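PDB 2ORY: lipase from Photobacterium sp. M37, which hydrolyses the ester bonds of triacylglycerols and belongs to the cold-adapted members of the class 3 lipase family, with an alpha/beta-hydrolase fold. Local coordinates for residues 225-235 against 285-296; 204-212 against 237-245. All coordinates share one frame; numbering follows the deposited sequence.

In the fold
Contacts 1 and 2 lie side by side, their centres about 10 Å apart, and their segments alternate along the chain: 204-212, 225-235, 237-245, 285-296. Segment 225-235 ends directly before Asp236, and 237-245 begins directly after it; Asp236, with Ser174 and His312, fits the Ser-His-Asp triad expected of this fold. Asn233 of contact 1 touches this probable triad, as does Ala207 of contact 2. The contacts are joined by backbone and side chain: Ala207 N lies 2.9 Å from Ile231 O, probably hydrogen-bonded, and Tyr240 OH bonds Ser234 O at 2.7 Å. Gln285 completes the connection, its NE2 bonding Pro239 O and, weakly, Gly208 O.

Contact 1: residues 225-235 against 285-296; sequences GDQCTRIANSL and QIKAETPPLEGN
The guanidinium of Arg230 has the side-chain amide of Gln285 over one face, the two planes 25° apart and the amide carbon offset toward the rim. The closest carbon approach in this pair is doubtful, but the amide itself is placed by outside bonding of NE2 to Pro239 O. At the edge, Arg230 NH2 gives a fairly straight bond to Lys287 O at 3.0 Å, nearly in the guanidinium plane. NE adds a weak, bent bond to Ile286 O. Lys287 O also takes Thr290 N, which closes a type I turn from Lys287 to Thr290; the two donors arrive from opposite faces of the carbonyl plane. The lysine curls back at chi2, chi3 and chi4, each near -60°, and this brings NZ to Gly225 O at 3.0 Å and to Cys228 O at 3.0 Å. Gly225 O lies just past the C-terminal end of helix 214-224, where the helix dipole would probably favour an ammonium group. One water accepts from Arg230 N and Lys287 NZ and also bonds Thr290 OG1, so it links the two segments. Farther along, in the loop of this alpha/beta hydrolase that leads to the probable catalytic Asp236, the chains run parallel through a single beta bridge, Asn233 with Leu293. Leu293 N bonds Ala232 O at 2.9 Å, and Ser234 N bonds Leu293 O at 2.8 Å. Ser234 OG, turned between its own N and carbonyl carbon (chi1 64°), accepts Gly295 N at 2.9 Å. Asn233 OD1 accepts Leu235 N in an Asx turn, the donor well above the amide plane, while ND2 bonds Gln311 OE1 of helix 304-319. Ile231 CG2 packs on Leu293 CD1 at 3.7 Å, and both side chains also touch Met320.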
ATOM      1  N   GLY A 225      -6.191 -15.432   5.785  1.00 44.00           N
ATOM      2  CA  GLY A 225      -6.688 -16.386   4.815  1.00 39.96           C
ATOM      3  C   GLY A 225      -7.398 -15.707   3.667  1.00 35.75           C
ATOM      4  O   GLY A 225      -6.778 -14.977   2.897  1.00 33.43           O
ATOM      5  N   ASP A 226      -8.702 -15.936   3.563  1.00 37.02           N
ATOM      6  CA  ASP A 226      -9.501 -15.355   2.486  1.00 40.68           C
ATOM      7  C   ASP A 226      -9.764 -13.872   2.660  1.00 39.12           C
ATOM      8  O   ASP A 226     -10.102 -13.195   1.692  1.00 39.82           O
ATOM      9  CB  ASP A 226     -10.849 -16.064   2.346  1.00 44.43           C
ATOM     10  CG  ASP A 226     -10.718 -17.450   1.756  1.00 47.80           C
ATOM     11  OD1 ASP A 226     -10.042 -17.601   0.713  1.00 45.05           O
ATOM     12  OD2 ASP A 226     -11.301 -18.386   2.342  1.00 55.34           O
ATOM     13  N   GLN A 227      -9.613 -13.370   3.879  1.00 34.37           N
ATOM     14  CA  GLN A 227      -9.849 -11.956   4.136  1.00 34.93           C
ATOM     15  C   GLN A 227      -8.763 -11.049   3.558  1.00 31.24           C
ATOM     16  O   GLN A 227      -8.797  -9.834   3.760  1.00 29.92           O
ATOM     17  CB  GLN A 227     -10.020 -11.718   5.627  1.00 38.36           C
ATOM     18  CG  GLN A 227     -11.231 -12.439   6.172  1.00 45.27           C
ATOM     19  CD  GLN A 227     -12.529 -11.900   5.605  1.00 52.95           C
ATOM     20  OE1 GLN A 227     -13.011 -10.839   6.018  1.00 58.37           O
ATOM     21  NE2 GLN A 227     -13.102 -12.623   4.645  1.00 54.57           N
ATOM     22  N   CYS A 228      -7.790 -11.637   2.863  1.00 28.71           N
ATOM     23  CA  CYS A 228      -6.766 -10.840   2.185  1.00 28.66           C
ATOM     24  C   CYS A 228      -6.698 -11.203   0.708  1.00 30.50           C
ATOM     25  O   CYS A 228      -6.535 -12.376   0.342  1.00 27.83           O
ATOM     26  CB  CYS A 228      -5.357 -11.008   2.791  1.00 26.95           C
ATOM     27  SG  CYS A 228      -4.015 -10.183   1.789  1.00 26.91           S
ATOM     28  N   THR A 229      -6.835 -10.190  -0.139  1.00 27.92           N
ATOM     29  CA  THR A 229      -6.727 -10.380  -1.577  1.00 27.47           C
ATOM     30  C   THR A 229      -5.538  -9.538  -2.029  1.00 24.75           C
ATOM     31  O   THR A 229      -5.636  -8.323  -2.129  1.00 28.32           O
ATOM     32  CB  THR A 229      -8.000  -9.908  -2.314  1.00 30.82           C
ATOM     33  OG1 THR A 229      -9.111 -10.697  -1.877  1.00 31.65           O
ATOM     34  CG2 THR A 229      -7.837 -10.054  -3.843  1.00 20.56           C
ATOM     35  N   ARG A 230      -4.412 -10.190  -2.286  1.00 29.08           N
ATOM     36  CA  ARG A 230      -3.182  -9.506  -2.707  1.00 30.62           C
ATOM     37  C   ARG A 230      -3.180  -9.332  -4.221  1.00 26.53           C
ATOM     38  O   ARG A 230      -3.118 -10.308  -4.965  1.00 28.10           O
ATOM     39  CB  ARG A 230      -1.964 -10.335  -2.288  1.00 33.49           C
ATOM     40  CG  ARG A 230      -0.839  -9.550  -1.638  1.00 38.10           C
ATOM     41  CD  ARG A 230       0.437  -9.656  -2.420  1.00 29.37           C
ATOM     42  NE  ARG A 230       0.830 -11.028  -2.707  1.00 27.92           N
ATOM     43  CZ  ARG A 230       1.724 -11.354  -3.637  1.00 30.16           C
ATOM     44  NH1 ARG A 230       2.309 -10.397  -4.353  1.00 26.95           N
ATOM     45  NH2 ARG A 230       2.021 -12.627  -3.866  1.00 26.51           N
ATOM     46  N   ILE A 231      -3.233  -8.090  -4.676  1.00 25.77           N
ATOM     47  CA  ILE A 231      -3.272  -7.827  -6.108  1.00 23.54           C
ATOM     48  C   ILE A 231      -1.960  -7.251  -6.623  1.00 23.80           C
ATOM     49  O   ILE A 231      -1.545  -6.164  -6.224  1.00 16.83           O
ATOM     50  CB  ILE A 231      -4.478  -6.896  -6.438  1.00 24.52           C
ATOM     51  CG1 ILE A 231      -5.783  -7.597  -5.998  1.00 29.77           C
ATOM     52  CG2 ILE A 231      -4.519  -6.574  -7.932  1.00 28.20           C
ATOM     53  CD1 ILE A 231      -7.066  -6.828  -6.253  1.00 28.40           C
ATOM     54  N   ALA A 232      -1.295  -8.022  -7.488  1.00 24.15           N
ATOM     55  CA  ALA A 232      -0.027  -7.623  -8.096  1.00 22.34           C
ATOM     56  C   ALA A 232      -0.038  -7.832  -9.602  1.00 27.02           C
ATOM     57  O   ALA A 232      -0.545  -8.843 -10.096  1.00 25.01           O
ATOM     58  CB  ALA A 232       1.112  -8.404  -7.510  1.00 17.78           C
ATOM     59  N   ASN A 233       0.531  -6.864 -10.314  1.00 29.66           N
ATOM     60  CA  ASN A 233       0.667  -6.895 -11.772  1.00 27.78           C
ATOM     61  C   ASN A 233       1.943  -7.720 -12.023  1.00 28.11           C
ATOM     62  O   ASN A 233       2.971  -7.478 -11.395  1.00 24.82           O
ATOM     63  CB  ASN A 233       0.802  -5.443 -12.277  1.00 27.58           C
ATOM     64  CG  ASN A 233       1.264  -5.333 -13.743  1.00 29.32           C
ATOM     65  OD1 ASN A 233       1.474  -6.330 -14.437  1.00 31.64           O
ATOM     66  ND2 ASN A 233       1.431  -4.098 -14.203  1.00 24.17           N
ATOM     67  N   SER A 234       1.880  -8.710 -12.909  1.00 24.71           N
ATOM     68  CA  SER A 234       3.060  -9.539 -13.169  1.00 22.97           C
ATOM     69  C   SER A 234       4.277  -8.764 -13.683  1.00 24.36           C
ATOM     70  O   SER A 234       5.420  -9.201 -13.501  1.00 26.89           O
ATOM     71  CB  SER A 234       2.728 -10.656 -14.171  1.00 25.74           C
ATOM     72  OG  SER A 234       2.361 -10.130 -15.445  1.00 27.70           O
ATOM     73  N   LEU A 235       4.053  -7.624 -14.324  1.00 22.21           N
ATOM     74  CA  LEU A 235       5.185  -6.864 -14.845  1.00 27.26           C
ATOM     75  C   LEU A 235       5.592  -5.691 -13.962  1.00 27.55           C
ATOM     76  O   LEU A 235       6.463  -4.902 -14.323  1.00 26.67           O
ATOM     77  CB  LEU A 235       4.899  -6.376 -16.263  1.00 26.08           C
ATOM     78  CG  LEU A 235       4.617  -7.427 -17.341  1.00 33.74           C
ATOM     79  CD1 LEU A 235       4.404  -6.691 -18.669  1.00 34.12           C
ATOM     80  CD2 LEU A 235       5.769  -8.428 -17.466  1.00 29.74           C
ATOM     81  N   GLN A 285       6.574 -13.015   0.118  1.00 26.71           N
ATOM     82  CA  GLN A 285       5.298 -12.369  -0.130  1.00 26.59           C
ATOM     83  C   GLN A 285       4.208 -13.059   0.684  1.00 29.78           C
ATOM     84  O   GLN A 285       4.293 -14.260   0.933  1.00 26.77           O
ATOM     85  CB  GLN A 285       5.005 -12.510  -1.621  1.00 23.48           C
ATOM     86  CG  GLN A 285       4.409 -11.334  -2.388  1.00 34.67           C
ATOM     87  CD  GLN A 285       4.611  -9.956  -1.777  1.00 29.15           C
ATOM     88  OE1 GLN A 285       4.037  -9.645  -0.739  1.00 23.13           O
ATOM     89  NE2 GLN A 285       5.406  -9.114  -2.444  1.00 21.49           N
ATOM     90  N   ILE A 286       3.210 -12.285   1.117  1.00 30.98           N
ATOM     91  CA  ILE A 286       2.052 -12.809   1.840  1.00 29.63           C
ATOM     92  C   ILE A 286       1.200 -13.302   0.678  1.00 28.98           C
ATOM     93  O   ILE A 286       1.288 -12.744  -0.418  1.00 21.90           O
ATOM     94  CB  ILE A 286       1.269 -11.695   2.597  1.00 30.42           C
ATOM     95  CG1 ILE A 286       0.969 -10.533   1.642  1.00 33.41           C
ATOM     96  CG2 ILE A 286       2.050 -11.232   3.820  1.00 29.31           C
ATOM     97  CD1 ILE A 286       0.175  -9.390   2.271  1.00 31.69           C
ATOM     98  N   LYS A 287       0.371 -14.319   0.904  1.00 29.57           N
ATOM     99  CA  LYS A 287      -0.435 -14.898  -0.180  1.00 26.38           C
ATOM    100  C   LYS A 287       0.472 -14.994  -1.410  1.00 26.54           C
ATOM    101  O   LYS A 287       0.154 -14.508  -2.490  1.00 26.42           O
ATOM    102  CB  LYS A 287      -1.661 -14.032  -0.476  1.00 27.88           C
ATOM    103  CG  LYS A 287      -2.498 -13.659   0.760  1.00 24.83           C
ATOM    104  CD  LYS A 287      -3.048 -14.871   1.532  1.00 31.37           C
ATOM    105  CE  LYS A 287      -3.965 -15.736   0.672  1.00 32.36           C
ATOM    106  NZ  LYS A 287      -5.220 -15.040   0.291  1.00 26.12           N
ATOM    107  N   ALA A 288       1.617 -15.632  -1.225  1.00 28.23           N
ATOM    108  CA  ALA A 288       2.591 -15.788  -2.297  1.00 33.43           C
ATOM    109  C   ALA A 288       2.141 -16.639  -3.489  1.00 35.40           C
ATOM    110  O   ALA A 288       2.726 -16.551  -4.567  1.00 38.52           O
ATOM    111  CB  ALA A 288       3.890 -16.351  -1.727  1.00 31.73           C
ATOM    112  N   GLU A 289       1.109 -17.454  -3.315  1.00 36.05           N
ATOM    113  CA  GLU A 289       0.658 -18.296  -4.417  1.00 39.34           C
ATOM    114  C   GLU A 289      -0.429 -17.615  -5.238  1.00 37.87           C
ATOM    115  O   GLU A 289      -0.875 -18.150  -6.251  1.00 38.67           O
ATOM    116  CB  GLU A 289       0.117 -19.637  -3.903  1.00 40.87           C
ATOM    117  CG  GLU A 289       1.041 -20.399  -2.966  1.00 50.52           C
ATOM    118  CD  GLU A 289       0.666 -20.206  -1.502  1.00 55.22           C
ATOM    119  OE1 GLU A 289       1.071 -21.043  -0.670  1.00 57.41           O
ATOM    120  OE2 GLU A 289      -0.031 -19.215  -1.183  1.00 56.46           O
ATOM    121  N   THR A 290      -0.866 -16.444  -4.796  1.00 29.76           N
ATOM    122  CA  THR A 290      -1.896 -15.729  -5.517  1.00 27.50           C
ATOM    123  C   THR A 290      -1.453 -15.401  -6.940  1.00 31.93           C
ATOM    124  O   THR A 290      -0.350 -14.906  -7.159  1.00 31.40           O
ATOM    125  CB  THR A 290      -2.257 -14.422  -4.806  1.00 28.72           C
ATOM    126  OG1 THR A 290      -2.882 -14.715  -3.550  1.00 30.19           O
ATOM    127  CG2 THR A 290      -3.200 -13.594  -5.669  1.00 24.15           C
ATOM    128  N   PRO A 291      -2.307 -15.692  -7.935  1.00 35.43           N
ATOM    129  CA  PRO A 291      -1.940 -15.393  -9.320  1.00 35.23           C
ATOM    130  C   PRO A 291      -2.073 -13.893  -9.584  1.00 35.72           C
ATOM    131  O   PRO A 291      -3.059 -13.268  -9.197  1.00 34.17           O
ATOM    132  CB  PRO A 291      -2.938 -16.216 -10.119  1.00 34.98           C
ATOM    133  CG  PRO A 291      -4.164 -16.133  -9.258  1.00 38.65           C
ATOM    134  CD  PRO A 291      -3.585 -16.427  -7.884  1.00 35.47           C
ATOM    135  N   PRO A 292      -1.069 -13.299 -10.246  1.00 36.54           N
ATOM    136  CA  PRO A 292      -1.063 -11.869 -10.563  1.00 35.02           C
ATOM    137  C   PRO A 292      -1.907 -11.574 -11.781  1.00 34.77           C
ATOM    138  O   PRO A 292      -2.366 -12.484 -12.469  1.00 37.19           O
ATOM    139  CB  PRO A 292       0.394 -11.606 -10.867  1.00 32.90           C
ATOM    140  CG  PRO A 292       0.743 -12.837 -11.658  1.00 37.41           C
ATOM    141  CD  PRO A 292       0.141 -13.946 -10.788  1.00 33.80           C
ATOM    142  N   LEU A 293      -2.096 -10.288 -12.039  1.00 34.14           N
ATOM    143  CA  LEU A 293      -2.823  -9.831 -13.207  1.00 35.76           C
ATOM    144  C   LEU A 293      -1.715  -9.873 -14.246  1.00 36.72           C
ATOM    145  O   LEU A 293      -0.657  -9.286 -14.023  1.00 38.54           O
ATOM    146  CB  LEU A 293      -3.289  -8.389 -13.015  1.00 31.46           C
ATOM    147  CG  LEU A 293      -3.965  -8.028 -11.691  1.00 34.54           C
ATOM    148  CD1 LEU A 293      -4.150  -6.521 -11.607  1.00 32.07           C
ATOM    149  CD2 LEU A 293      -5.297  -8.742 -11.580  1.00 34.87           C
ATOM    150  N   GLU A 294      -1.923 -10.589 -15.349  1.00 41.54           N
ATOM    151  CA  GLU A 294      -0.902 -10.681 -16.393  1.00 41.74           C
ATOM    152  C   GLU A 294      -0.809  -9.327 -17.078  1.00 38.83           C
ATOM    153  O   GLU A 294      -1.747  -8.905 -17.754  1.00 35.20           O
ATOM    154  CB  GLU A 294      -1.261 -11.746 -17.445  1.00 47.94           C
ATOM    155  CG  GLU A 294      -1.595 -13.137 -16.889  1.00 59.38           C
ATOM    156  CD  GLU A 294      -1.625 -14.248 -17.965  1.00 67.33           C
ATOM    157  OE1 GLU A 294      -2.225 -15.322 -17.701  1.00 62.32           O
ATOM    158  OE2 GLU A 294      -1.036 -14.056 -19.064  1.00 67.17           O
ATOM    159  N   GLY A 295       0.327  -8.660 -16.905  1.00 38.26           N
ATOM    160  CA  GLY A 295       0.528  -7.350 -17.504  1.00 38.29           C
ATOM    161  C   GLY A 295       1.083  -7.402 -18.914  1.00 33.42           C
ATOM    162  O   GLY A 295       1.525  -8.448 -19.368  1.00 31.82           O
ATOM    163  N   ASN A 296       1.065  -6.264 -19.596  1.00 34.75           N
ATOM    164  CA  ASN A 296       1.556  -6.170 -20.961  1.00 36.98           C
ATOM    165  C   ASN A 296       2.547  -5.042 -21.135  1.00 37.19           C
ATOM    166  O   ASN A 296       2.233  -3.885 -20.860  1.00 36.63           O
ATOM    167  CB  ASN A 296       0.387  -5.948 -21.907  1.00 39.44           C
ATOM    168  CG  ASN A 296      -0.597  -7.069 -21.850  1.00 42.35           C
ATOM    169  OD1 ASN A 296      -0.298  -8.189 -22.271  1.00 43.93           O
ATOM    170  ND2 ASN A 296      -1.773  -6.795 -21.302  1.00 37.63           N
TER
HETATM  171  O   HOH W   1      -4.592 -13.032  -2.243  1.00 27.17           O
HETATM  172  O   HOH W   2      -2.339 -10.738  -7.331  1.00 29.39           O

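Contact 2: residues 204-212 against 237-245; sequences IPFAGPTAG and IVPYAWNTN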
ATOM      1  N   ILE A 204      -7.069  -5.510   1.204  1.00 22.45           N
ATOM      2  CA  ILE A 204      -6.808  -5.664  -0.218  1.00 23.37           C
ATOM      3  C   ILE A 204      -5.639  -4.749  -0.561  1.00 20.91           C
ATOM      4  O   ILE A 204      -5.817  -3.589  -0.927  1.00 24.46           O
ATOM      5  CB  ILE A 204      -8.056  -5.297  -1.077  1.00 27.88           C
ATOM      6  CG1 ILE A 204      -9.192  -6.265  -0.753  1.00 28.44           C
ATOM      7  CG2 ILE A 204      -7.746  -5.454  -2.574  1.00 22.15           C
ATOM      8  CD1 ILE A 204     -10.467  -6.025  -1.570  1.00 24.80           C
ATOM      9  N   PRO A 205      -4.413  -5.257  -0.414  1.00 23.62           N
ATOM     10  CA  PRO A 205      -3.196  -4.488  -0.705  1.00 23.75           C
ATOM     11  C   PRO A 205      -2.725  -4.661  -2.140  1.00 24.07           C
ATOM     12  O   PRO A 205      -2.594  -5.785  -2.615  1.00 27.68           O
ATOM     13  CB  PRO A 205      -2.194  -5.062   0.281  1.00 21.22           C
ATOM     14  CG  PRO A 205      -2.577  -6.524   0.280  1.00 23.95           C
ATOM     15  CD  PRO A 205      -4.090  -6.528   0.263  1.00 18.53           C
ATOM     16  N   PHE A 206      -2.462  -3.544  -2.816  1.00 23.75           N
ATOM     17  CA  PHE A 206      -1.996  -3.561  -4.200  1.00 20.83           C
ATOM     18  C   PHE A 206      -0.506  -3.271  -4.328  1.00 22.35           C
ATOM     19  O   PHE A 206       0.057  -2.505  -3.546  1.00 26.41           O
ATOM     20  CB  PHE A 206      -2.715  -2.492  -5.044  1.00 20.63           C
ATOM     21  CG  PHE A 206      -4.213  -2.653  -5.121  1.00 22.81           C
ATOM     22  CD1 PHE A 206      -5.037  -2.196  -4.090  1.00 21.46           C
ATOM     23  CD2 PHE A 206      -4.799  -3.283  -6.213  1.00 22.23           C
ATOM     24  CE1 PHE A 206      -6.420  -2.368  -4.140  1.00 23.20           C
ATOM     25  CE2 PHE A 206      -6.188  -3.463  -6.273  1.00 16.72           C
ATOM     26  CZ  PHE A 206      -6.994  -3.004  -5.232  1.00 22.63           C
ATOM     27  N   ALA A 207       0.124  -3.911  -5.309  1.00 23.63           N
ATOM     28  CA  ALA A 207       1.511  -3.638  -5.664  1.00 20.56           C
ATOM     29  C   ALA A 207       2.518  -3.470  -4.535  1.00 23.58           C
ATOM     30  O   ALA A 207       3.442  -2.652  -4.632  1.00 22.12           O
ATOM     31  CB  ALA A 207       1.519  -2.384  -6.528  1.00 13.76           C
ATOM     32  N   GLY A 208       2.368  -4.245  -3.479  1.00 20.47           N
ATOM     33  CA  GLY A 208       3.271  -4.084  -2.363  1.00 19.58           C
ATOM     34  C   GLY A 208       4.463  -5.002  -2.314  1.00 23.57           C
ATOM     35  O   GLY A 208       4.398  -6.156  -2.772  1.00 23.08           O
ATOM     36  N   PRO A 209       5.598  -4.500  -1.802  1.00 18.41           N
ATOM     37  CA  PRO A 209       6.794  -5.335  -1.702  1.00 16.10           C
ATOM     38  C   PRO A 209       6.611  -6.164  -0.421  1.00 22.50           C
ATOM     39  O   PRO A 209       5.640  -5.955   0.305  1.00 21.25           O
ATOM     40  CB  PRO A 209       7.913  -4.318  -1.571  1.00 19.80           C
ATOM     41  CG  PRO A 209       7.261  -3.202  -0.764  1.00 14.39           C
ATOM     42  CD  PRO A 209       5.873  -3.105  -1.405  1.00 19.27           C
ATOM     43  N   THR A 210       7.535  -7.082  -0.146  1.00 22.47           N
ATOM     44  CA  THR A 210       7.473  -7.933   1.039  1.00 22.69           C
ATOM     45  C   THR A 210       7.739  -7.159   2.319  1.00 23.42           C
ATOM     46  O   THR A 210       8.790  -6.533   2.468  1.00 25.58           O
ATOM     47  CB  THR A 210       8.525  -9.078   0.989  1.00 22.80           C
ATOM     48  OG1 THR A 210       9.826  -8.515   0.780  1.00 27.75           O
ATOM     49  CG2 THR A 210       8.220 -10.083  -0.139  1.00 18.44           C
ATOM     50  N   ALA A 211       6.795  -7.206   3.248  1.00 19.39           N
ATOM     51  CA  ALA A 211       6.981  -6.524   4.522  1.00 24.20           C
ATOM     52  C   ALA A 211       7.916  -7.292   5.450  1.00 22.65           C
ATOM     53  O   ALA A 211       8.680  -6.676   6.174  1.00 23.63           O
ATOM     54  CB  ALA A 211       5.646  -6.322   5.225  1.00 24.04           C
ATOM     55  N   GLY A 212       7.865  -8.624   5.429  1.00 22.88           N
ATOM     56  CA  GLY A 212       8.697  -9.407   6.335  1.00 22.80           C
ATOM     57  C   GLY A 212       9.147 -10.775   5.841  1.00 26.15           C
ATOM     58  O   GLY A 212       9.126 -11.035   4.635  1.00 28.28           O
ATOM     59  N   ILE A 237       7.601  -4.377 -11.076  1.00 27.04           N
ATOM     60  CA  ILE A 237       8.775  -4.842 -10.330  1.00 26.19           C
ATOM     61  C   ILE A 237       8.676  -4.727  -8.802  1.00 21.67           C
ATOM     62  O   ILE A 237       9.275  -5.525  -8.088  1.00 25.77           O
ATOM     63  CB  ILE A 237      10.088  -4.111 -10.764  1.00 27.52           C
ATOM     64  CG1 ILE A 237       9.963  -2.619 -10.487  1.00 31.89           C
ATOM     65  CG2 ILE A 237      10.395  -4.354 -12.242  1.00 26.78           C
ATOM     66  CD1 ILE A 237      11.189  -1.831 -10.842  1.00 26.44           C
ATOM     67  N   VAL A 238       7.916  -3.769  -8.291  1.00 18.89           N
ATOM     68  CA  VAL A 238       7.817  -3.570  -6.838  1.00 19.59           C
ATOM     69  C   VAL A 238       7.546  -4.804  -5.983  1.00 21.41           C
ATOM     70  O   VAL A 238       8.264  -5.063  -5.016  1.00 24.98           O
ATOM     71  CB  VAL A 238       6.792  -2.495  -6.535  1.00 20.04           C
ATOM     72  CG1 VAL A 238       6.558  -2.371  -5.024  1.00 20.35           C
ATOM     73  CG2 VAL A 238       7.299  -1.197  -7.114  1.00 19.94           C
ATOM     74  N   PRO A 239       6.501  -5.580  -6.316  1.00 22.84           N
ATOM     75  CA  PRO A 239       6.207  -6.780  -5.535  1.00 22.15           C
ATOM     76  C   PRO A 239       7.346  -7.785  -5.592  1.00 20.48           C
ATOM     77  O   PRO A 239       7.346  -8.744  -4.824  1.00 21.61           O
ATOM     78  CB  PRO A 239       4.960  -7.337  -6.213  1.00 15.10           C
ATOM     79  CG  PRO A 239       4.281  -6.128  -6.677  1.00 17.28           C
ATOM     80  CD  PRO A 239       5.413  -5.325  -7.271  1.00 17.78           C
ATOM     81  N   TYR A 240       8.297  -7.589  -6.508  1.00 18.98           N
ATOM     82  CA  TYR A 240       9.422  -8.529  -6.638  1.00 22.92           C
ATOM     83  C   TYR A 240      10.521  -8.397  -5.588  1.00 22.27           C
ATOM     84  O   TYR A 240      11.499  -9.143  -5.616  1.00 21.58           O
ATOM     85  CB  TYR A 240      10.075  -8.434  -8.026  1.00 28.56           C
ATOM     86  CG  TYR A 240       9.299  -9.103  -9.146  1.00 28.90           C
ATOM     87  CD1 TYR A 240       8.131  -8.526  -9.652  1.00 31.59           C
ATOM     88  CD2 TYR A 240       9.750 -10.294  -9.724  1.00 34.55           C
ATOM     89  CE1 TYR A 240       7.434  -9.106 -10.701  1.00 30.09           C
ATOM     90  CE2 TYR A 240       9.049 -10.894 -10.793  1.00 32.75           C
ATOM     91  CZ  TYR A 240       7.894 -10.288 -11.270  1.00 35.77           C
ATOM     92  OH  TYR A 240       7.186 -10.844 -12.316  1.00 39.00           O
ATOM     93  N   ALA A 241      10.379  -7.429  -4.689  1.00 21.32           N
ATOM     94  CA  ALA A 241      11.339  -7.222  -3.607  1.00 22.21           C
ATOM     95  C   ALA A 241      10.608  -7.622  -2.327  1.00 24.86           C
ATOM     96  O   ALA A 241       9.399  -7.374  -2.208  1.00 24.94           O
ATOM     97  CB  ALA A 241      11.743  -5.759  -3.537  1.00 18.74           C
ATOM     98  N   TRP A 242      11.302  -8.218  -1.363  1.00 24.51           N
ATOM     99  CA  TRP A 242      12.722  -8.512  -1.428  1.00 28.76           C
ATOM    100  C   TRP A 242      13.026 -10.017  -1.384  1.00 26.23           C
ATOM    101  O   TRP A 242      14.094 -10.423  -0.940  1.00 28.12           O
ATOM    102  CB  TRP A 242      13.433  -7.823  -0.257  1.00 32.61           C
ATOM    103  CG  TRP A 242      13.678  -6.361  -0.454  1.00 33.78           C
ATOM    104  CD1 TRP A 242      14.818  -5.775  -0.937  1.00 31.39           C
ATOM    105  CD2 TRP A 242      12.776  -5.293  -0.153  1.00 34.51           C
ATOM    106  NE1 TRP A 242      14.682  -4.413  -0.949  1.00 35.57           N
ATOM    107  CE2 TRP A 242      13.437  -4.086  -0.473  1.00 37.89           C
ATOM    108  CE3 TRP A 242      11.476  -5.237   0.360  1.00 35.24           C
ATOM    109  CZ2 TRP A 242      12.838  -2.835  -0.297  1.00 39.57           C
ATOM    110  CZ3 TRP A 242      10.877  -3.987   0.540  1.00 42.68           C
ATOM    111  CH2 TRP A 242      11.559  -2.806   0.212  1.00 43.42           C
ATOM    112  N   ASN A 243      12.092 -10.855  -1.804  1.00 27.87           N
ATOM    113  CA  ASN A 243      12.372 -12.287  -1.808  1.00 27.08           C
ATOM    114  C   ASN A 243      13.560 -12.465  -2.761  1.00 26.28           C
ATOM    115  O   ASN A 243      13.556 -11.914  -3.859  1.00 25.36           O
ATOM    116  CB  ASN A 243      11.133 -13.046  -2.284  1.00 31.21           C
ATOM    117  CG  ASN A 243      11.428 -14.493  -2.650  1.00 29.30           C
ATOM    118  OD1 ASN A 243      11.915 -14.781  -3.738  1.00 23.53           O
ATOM    119  ND2 ASN A 243      11.136 -15.400  -1.739  1.00 21.07           N
ATOM    120  N   THR A 244      14.584 -13.211  -2.345  1.00 28.24           N
ATOM    121  CA  THR A 244      15.769 -13.370  -3.193  1.00 31.88           C
ATOM    122  C   THR A 244      15.490 -13.904  -4.601  1.00 32.58           C
ATOM    123  O   THR A 244      15.988 -13.353  -5.578  1.00 33.76           O
ATOM    124  CB  THR A 244      16.864 -14.254  -2.520  1.00 30.60           C
ATOM    125  OG1 THR A 244      16.472 -15.628  -2.567  1.00 51.22           O
ATOM    126  CG2 THR A 244      17.074 -13.847  -1.060  1.00 24.45           C
ATOM    127  N   ASN A 245      14.691 -14.958  -4.717  1.00 36.03           N
ATOM    128  CA  ASN A 245      14.376 -15.516  -6.035  1.00 35.72           C
ATOM    129  C   ASN A 245      13.716 -14.486  -6.937  1.00 34.24           C
ATOM    130  O   ASN A 245      14.042 -14.379  -8.120  1.00 32.06           O
ATOM    131  CB  ASN A 245      13.458 -16.725  -5.886  1.00 40.05           C
ATOM    132  CG  ASN A 245      14.169 -17.904  -5.292  1.00 48.77           C
ATOM    133  OD1 ASN A 245      15.140 -18.405  -5.870  1.00 55.48           O
ATOM    134  ND2 ASN A 245      13.707 -18.357  -4.132  1.00 50.08           N
TER
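The loop that leaves the edge strand 199-206 of the central sheet here meets the 3-10 turn following the probable triad acid Asp236, with Ala207, Pro209 and Thr210 set against Val238, Pro239 and Trp242. The two are joined at the cis peptide between Ala241 and Trp242. Thr210 N donates to Ala241 O at 2.8 Å, in the carbonyl plane and on a lone pair. In return, Trp242 N donates to Thr210 OG1 at 2.6 Å, a short and nearly straight bond. With chi1 at 54°, the hydroxyl oxygen stands between the threonine N and carbonyl carbon, within reach of that N-H and in plane with the indole edge. Pro209 lies side by side with its neighbours, CB reaching Trp242 CZ3 at 3.7 Å and CD reaching Val238 CG1 at 3.8 Å. Pro239 CA makes a C-H...O contact of 3.4 Å with Gly208 O. Val238 also touches His312, and its N bonds Asp236 OD1, so the packing reaches the probable triad. Asn243 N-caps the next helix through OD1 to Ser246 N. Because a cis peptide turns its C=O and N-H to the same side, one threonine can answer both, its backbone N-H meeting the oxygen and its hydroxyl oxygen the N-H, satisfying two polar groups of a largely buried peptide.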